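Local coordinates for cellulose biosynthesis protein BcsG (Salmonella typhimurium LT2, PDB 5OLT) that is required for cellulose biosynthesis and, in its extramembrane domain, carries a zinc-binding fold of the alkaline phosphatase family, at residues 129-132 with 133-136; 119-122 with 123-126. All blocks are in the same frame, centred on the assembly; numbering follows the deposited sequence. Where two conformers were deposited one is given.

Contact 1. Residues 129-132 with 133-136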
loop_
_atom_site.group_PDB
_atom_site.type_symbol
_atom_site.label_atom_id
_atom_site.label_comp_id
_atom_site.label_asym_id
_atom_site.label_seq_id
_atom_site.Cartn_x
_atom_site.Cartn_y
_atom_site.Cartn_z
ATOM N N GLU A 129 -0.944 -5.663 17.775
ATOM C CA GLU A 129 -0.326 -6.552 16.763
ATOM C C GLU A 129 -0.707 -6.172 15.334
ATOM O O GLU A 129 -0.154 -6.690 14.377
ATOM C CB GLU A 129 -0.674 -8.027 17.024
ATOM C CG GLU A 129 -2.100 -8.444 16.674
ATOM C CD GLU A 129 -2.610 -9.634 17.489
ATOM O OE1 GLU A 129 -1.840 -10.194 18.301
ATOM O OE2 GLU A 129 -3.783 -10.014 17.302
ATOM N N CYS A 130 -1.655 -5.268 15.196
ATOM C CA CYS A 130 -2.102 -4.871 13.869
ATOM C C CYS A 130 -1.191 -3.825 13.236
ATOM O O CYS A 130 -1.207 -3.683 11.997
ATOM C CB CYS A 130 -3.520 -4.342 13.921
ATOM S SG CYS A 130 -4.712 -5.574 14.509
ATOM N N TYR A 131 -0.398 -3.133 14.047
ATOM C CA TYR A 131 0.391 -2.002 13.567
ATOM C C TYR A 131 1.727 -2.488 13.062
ATOM O O TYR A 131 2.595 -2.856 13.841
ATOM C CB TYR A 131 0.565 -0.930 14.642
ATOM C CG TYR A 131 -0.735 -0.315 15.105
ATOM C CD1 TYR A 131 -1.539 -0.972 16.047
ATOM C CD2 TYR A 131 -1.148 0.923 14.611
ATOM C CE1 TYR A 131 -2.728 -0.401 16.491
ATOM C CE2 TYR A 131 -2.352 1.494 15.049
ATOM C CZ TYR A 131 -3.103 0.827 16.011
ATOM O OH TYR A 131 -4.304 1.353 16.465
ATOM N N LEU A 132 1.867 -2.513 11.732
ATOM C CA LEU A 132 3.055 -3.082 11.100
ATOM C C LEU A 132 4.366 -2.504 11.674
ATOM O O LEU A 132 5.325 -3.270 11.975
ATOM C CB LEU A 132 2.979 -2.813 9.589
ATOM C CG LEU A 132 4.205 -3.196 8.745
ATOM C CD1 LEU A 132 4.408 -4.723 8.815
ATOM C CD2 LEU A 132 3.988 -2.688 7.305
ATOM N N PHE A 133 4.445 -1.186 11.785
ATOM C CA PHE A 133 5.663 -0.527 12.257
ATOM C C PHE A 133 5.916 -0.790 13.737
ATOM O O PHE A 133 7.081 -0.818 14.157
ATOM C CB PHE A 133 5.685 0.968 11.897
ATOM C CG PHE A 133 5.907 1.206 10.432
ATOM C CD1 PHE A 133 4.853 1.133 9.524
ATOM C CD2 PHE A 133 7.189 1.476 9.960
ATOM C CE1 PHE A 133 5.078 1.324 8.157
ATOM C CE2 PHE A 133 7.423 1.692 8.604
ATOM C CZ PHE A 133 6.378 1.605 7.701
ATOM N N ASP A 134 4.853 -1.027 14.519
ATOM C CA ASP A 134 5.062 -1.400 15.930
ATOM C C ASP A 134 5.602 -2.802 16.054
ATOM O O ASP A 134 6.464 -3.066 16.900
ATOM C CB ASP A 134 3.757 -1.279 16.688
ATOM C CG ASP A 134 3.430 0.148 17.034
ATOM O OD1 ASP A 134 4.328 1.033 16.943
ATOM O OD2 ASP A 134 2.261 0.388 17.417
ATOM N N ASN A 135 5.107 -3.706 15.210
ATOM C CA ASN A 135 5.627 -5.068 15.156
ATOM C C ASN A 135 7.117 -5.015 14.834
ATOM O O ASN A 135 7.908 -5.749 15.435
ATOM C CB ASN A 135 4.870 -5.903 14.106
ATOM C CG ASN A 135 3.421 -6.181 14.519
ATOM O OD1 ASN A 135 3.113 -6.299 15.718
ATOM N ND2 ASN A 135 2.532 -6.278 13.553
ATOM N N LEU A 136 7.507 -4.147 13.897
ATOM C CA LEU A 136 8.928 -4.038 13.575
ATOM C C LEU A 136 9.729 -3.357 14.675
ATOM O O LEU A 136 10.856 -3.798 14.992
ATOM C CB LEU A 136 9.080 -3.310 12.241
ATOM C CG LEU A 136 8.508 -4.113 11.076
ATOM C CD1 LEU A 136 8.456 -3.192 9.859
ATOM C CD2 LEU A 136 9.322 -5.390 10.789
#
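Asn135, on the first full turn of a helix, reaches back with its side-chain amide and overlaps the carbonyl of Glu129, six residues earlier. ND2 donates to Glu129 O at 2.8 Å with an N-H...O angle of 173°, so the bond is almost straight. The acceptor lies in the plane of the amide, but ND2 comes in from above the carbonyl plane. Asn135 CG stands beside the backbone N and anti to the carbonyl carbon (chi1 -69°), which turns the amide back past the helix start toward the short 3-10 segment at Glu129 and Cys130. OD1 of the same amide rests 3.6 Å from Glu129 CA.

Tyr131 occupies the N-cap position of helix 132-138, and its carbonyl oxygen opens the helical bonding: Asn135 N donates to Tyr131 O at 3.0 Å, while Asp134 N adds a weak, strongly bent bond to the same oxygen. One residue on, Leu136 N donates to Leu132 O. Here the helix packs against the central mixed sheet of an alkaline phosphatase-like domain, with Phe133 and Leu136 reaching strands 210-216 and 60-66.

Tyr131 and Asp134 run side by side in the same direction. In one of the two conformers of Asp134, OD2 lies 3.5 Å from Tyr131 CB, and the carboxylate is turned 41° from the ring, whose hydroxyl has a probable hydrogen bond to the backbone N of Ala126. Among the apolar side chains, Leu132 CD2 approaches Phe133 CE1 at 4.2 Å and Leu132 CG meets Leu136 CD1 at 4.4 Å. Cys130 is directed away from the helix at its CB, and its SG forms the disulfide with Cys114.

Contact 2. Residues 119-122 with 123-126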
loop_
_atom_site.group_PDB
_atom_site.type_symbol
_atom_site.label_atom_id
_atom_site.label_comp_id
_atom_site.label_asym_id
_atom_site.label_seq_id
_atom_site.Cartn_x
_atom_site.Cartn_y
_atom_site.Cartn_z
ATOM N N HIS A 119 -14.692 1.011 7.878
ATOM C CA HIS A 119 -14.245 2.360 8.049
ATOM C C HIS A 119 -14.368 2.844 9.518
ATOM O O HIS A 119 -13.445 3.478 10.026
ATOM C CB HIS A 119 -14.985 3.287 7.088
ATOM C CG HIS A 119 -14.504 4.690 7.147
ATOM N ND1 HIS A 119 -13.446 5.148 6.390
ATOM C CD2 HIS A 119 -14.920 5.738 7.891
ATOM C CE1 HIS A 119 -13.254 6.434 6.636
ATOM N NE2 HIS A 119 -14.137 6.817 7.553
ATOM N N THR A 120 -15.508 2.526 10.141
ATOM C CA THR A 120 -15.762 2.870 11.542
ATOM C C THR A 120 -14.594 2.394 12.431
ATOM O O THR A 120 -14.051 3.192 13.215
ATOM C CB THR A 120 -17.104 2.282 12.044
ATOM O OG1 THR A 120 -18.180 2.693 11.184
ATOM C CG2 THR A 120 -17.408 2.755 13.464
ATOM N N ARG A 121 -14.206 1.123 12.256
ATOM C CA ARG A 121 -13.172 0.459 13.078
ATOM C C ARG A 121 -11.795 1.124 12.867
ATOM O O ARG A 121 -10.913 1.103 13.767
ATOM C CB ARG A 121 -13.122 -1.047 12.787
ATOM C CG ARG A 121 -13.993 -2.019 13.572
ATOM C CD ARG A 121 -13.150 -3.249 14.082
ATOM N NE ARG A 121 -12.771 -4.259 13.043
ATOM C CZ ARG A 121 -11.574 -4.835 12.850
ATOM N NH1 ARG A 121 -10.520 -4.562 13.644
ATOM N NH2 ARG A 121 -11.415 -5.746 11.853
ATOM N N LEU A 122 -11.579 1.745 11.709
ATOM C CA LEU A 122 -10.292 2.483 11.511
ATOM C C LEU A 122 -10.001 3.585 12.480
ATOM O O LEU A 122 -8.831 3.962 12.685
ATOM C CB LEU A 122 -10.221 3.205 10.166
ATOM C CG LEU A 122 -9.844 2.425 8.983
ATOM C CD1 LEU A 122 -9.782 3.386 7.802
ATOM C CD2 LEU A 122 -8.563 1.625 9.163
ATOM N N TYR A 123 -11.077 4.178 13.016
ATOM C CA TYR A 123 -10.949 5.360 13.831
ATOM C C TYR A 123 -11.028 5.075 15.341
ATOM O O TYR A 123 -11.136 5.993 16.147
ATOM C CB TYR A 123 -11.909 6.462 13.336
ATOM C CG TYR A 123 -11.396 7.001 12.034
ATOM C CD1 TYR A 123 -10.455 8.046 12.017
ATOM C CD2 TYR A 123 -11.789 6.443 10.803
ATOM C CE1 TYR A 123 -9.921 8.505 10.817
ATOM C CE2 TYR A 123 -11.257 6.903 9.619
ATOM C CZ TYR A 123 -10.348 7.935 9.618
ATOM O OH TYR A 123 -9.816 8.409 8.429
ATOM N N GLN A 124 -10.971 3.785 15.682
ATOM C CA GLN A 124 -10.925 3.303 17.040
ATOM C C GLN A 124 -9.588 2.585 17.178
ATOM O O GLN A 124 -9.049 2.119 16.183
ATOM C CB GLN A 124 -12.126 2.369 17.293
ATOM C CG GLN A 124 -13.473 3.084 17.040
ATOM C CD GLN A 124 -14.703 2.203 16.803
ATOM O OE1 GLN A 124 -14.623 0.981 16.612
ATOM N NE2 GLN A 124 -15.877 2.852 16.798
ATOM N N PRO A 125 -9.023 2.504 18.395
ATOM C CA PRO A 125 -7.753 1.779 18.562
ATOM C C PRO A 125 -7.890 0.338 18.096
ATOM O O PRO A 125 -8.973 -0.277 18.240
ATOM C CB PRO A 125 -7.548 1.802 20.063
ATOM C CG PRO A 125 -8.224 3.057 20.501
ATOM C CD PRO A 125 -9.409 3.247 19.604
ATOM N N ALA A 126 -6.839 -0.158 17.459
ATOM C CA ALA A 126 -6.751 -1.535 17.072
ATOM C C ALA A 126 -5.878 -2.311 18.056
ATOM O O ALA A 126 -5.180 -1.741 18.883
ATOM C CB ALA A 126 -6.192 -1.656 15.649
HETATM O O HOH W 1 -10.456 -0.690 15.667
#
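His119 and Tyr123, four residues apart, make the aromatic part of this turn: the imidazole is crossed obliquely by the phenol ring, the planes 46° apart and the centroids 5.2 Å from each other. The imidazole offers a face to the CD2-CE2 side of the phenol, where CE2 lies 3.5 Å from His119 NE2. With CG anti to the backbone N (chi1 -176°), His119 extends along the same side of the turn as Tyr123. The carbonyl oxygen His119 O meets the phenol at its edge, in the ring plane, 3.5 Å from Tyr123 CD2.

Apolar packing adds Leu122 CB against Tyr123 CD2 at 3.7 Å, and both side chains also reach Ile107 on helix 102-110. A separate van der Waals contact joins Thr120 and Gln124, which lie alongside each other and point the same way; in one of the two conformers of Thr120, its methyl CG2 is 3.7 Å from Gln124 NE2.

Backbone hydrogen bonds link the weakly bonded helix around 119-122 to the residues that follow. Tyr123 N donates to Thr120 O at 3.1 Å and Gln124 N to Arg121 O at 3.3 Å, both spanning three residues, as in a 3-10 turn. A water lies 2.7 Å from Arg121 O and also reaches Pro125 O, bridging the two carbonyls.

Arg121 O is thus approached by Gln124 N and the water, with a weak bond from Arg111 besides, which would tend to polarise this carbonyl. The Tyr123 hydroxyl, meanwhile, is bonded to Glu159 while its ring lies against His119, which should limit rotation of the phenol.

From the N terminus, contact 2 comes first: it closes the turn that joins helix 119-122 to the loop beyond it. Contact 1 follows in series, where that loop ends and helix 132-138 begins, so the two neither nest nor cross; their centres lie about 16 Å apart. They nevertheless meet, through the probable bond between Tyr131 and Ala126, which ties the middle of the loop to its C-terminal end. Arg111 touches both contacts, and the Cys114-Cys130 disulfide straddles helix 119-122 in sequence. One connection thereby joins the surface beside helix 102-110 to the helix lying on the central sheet.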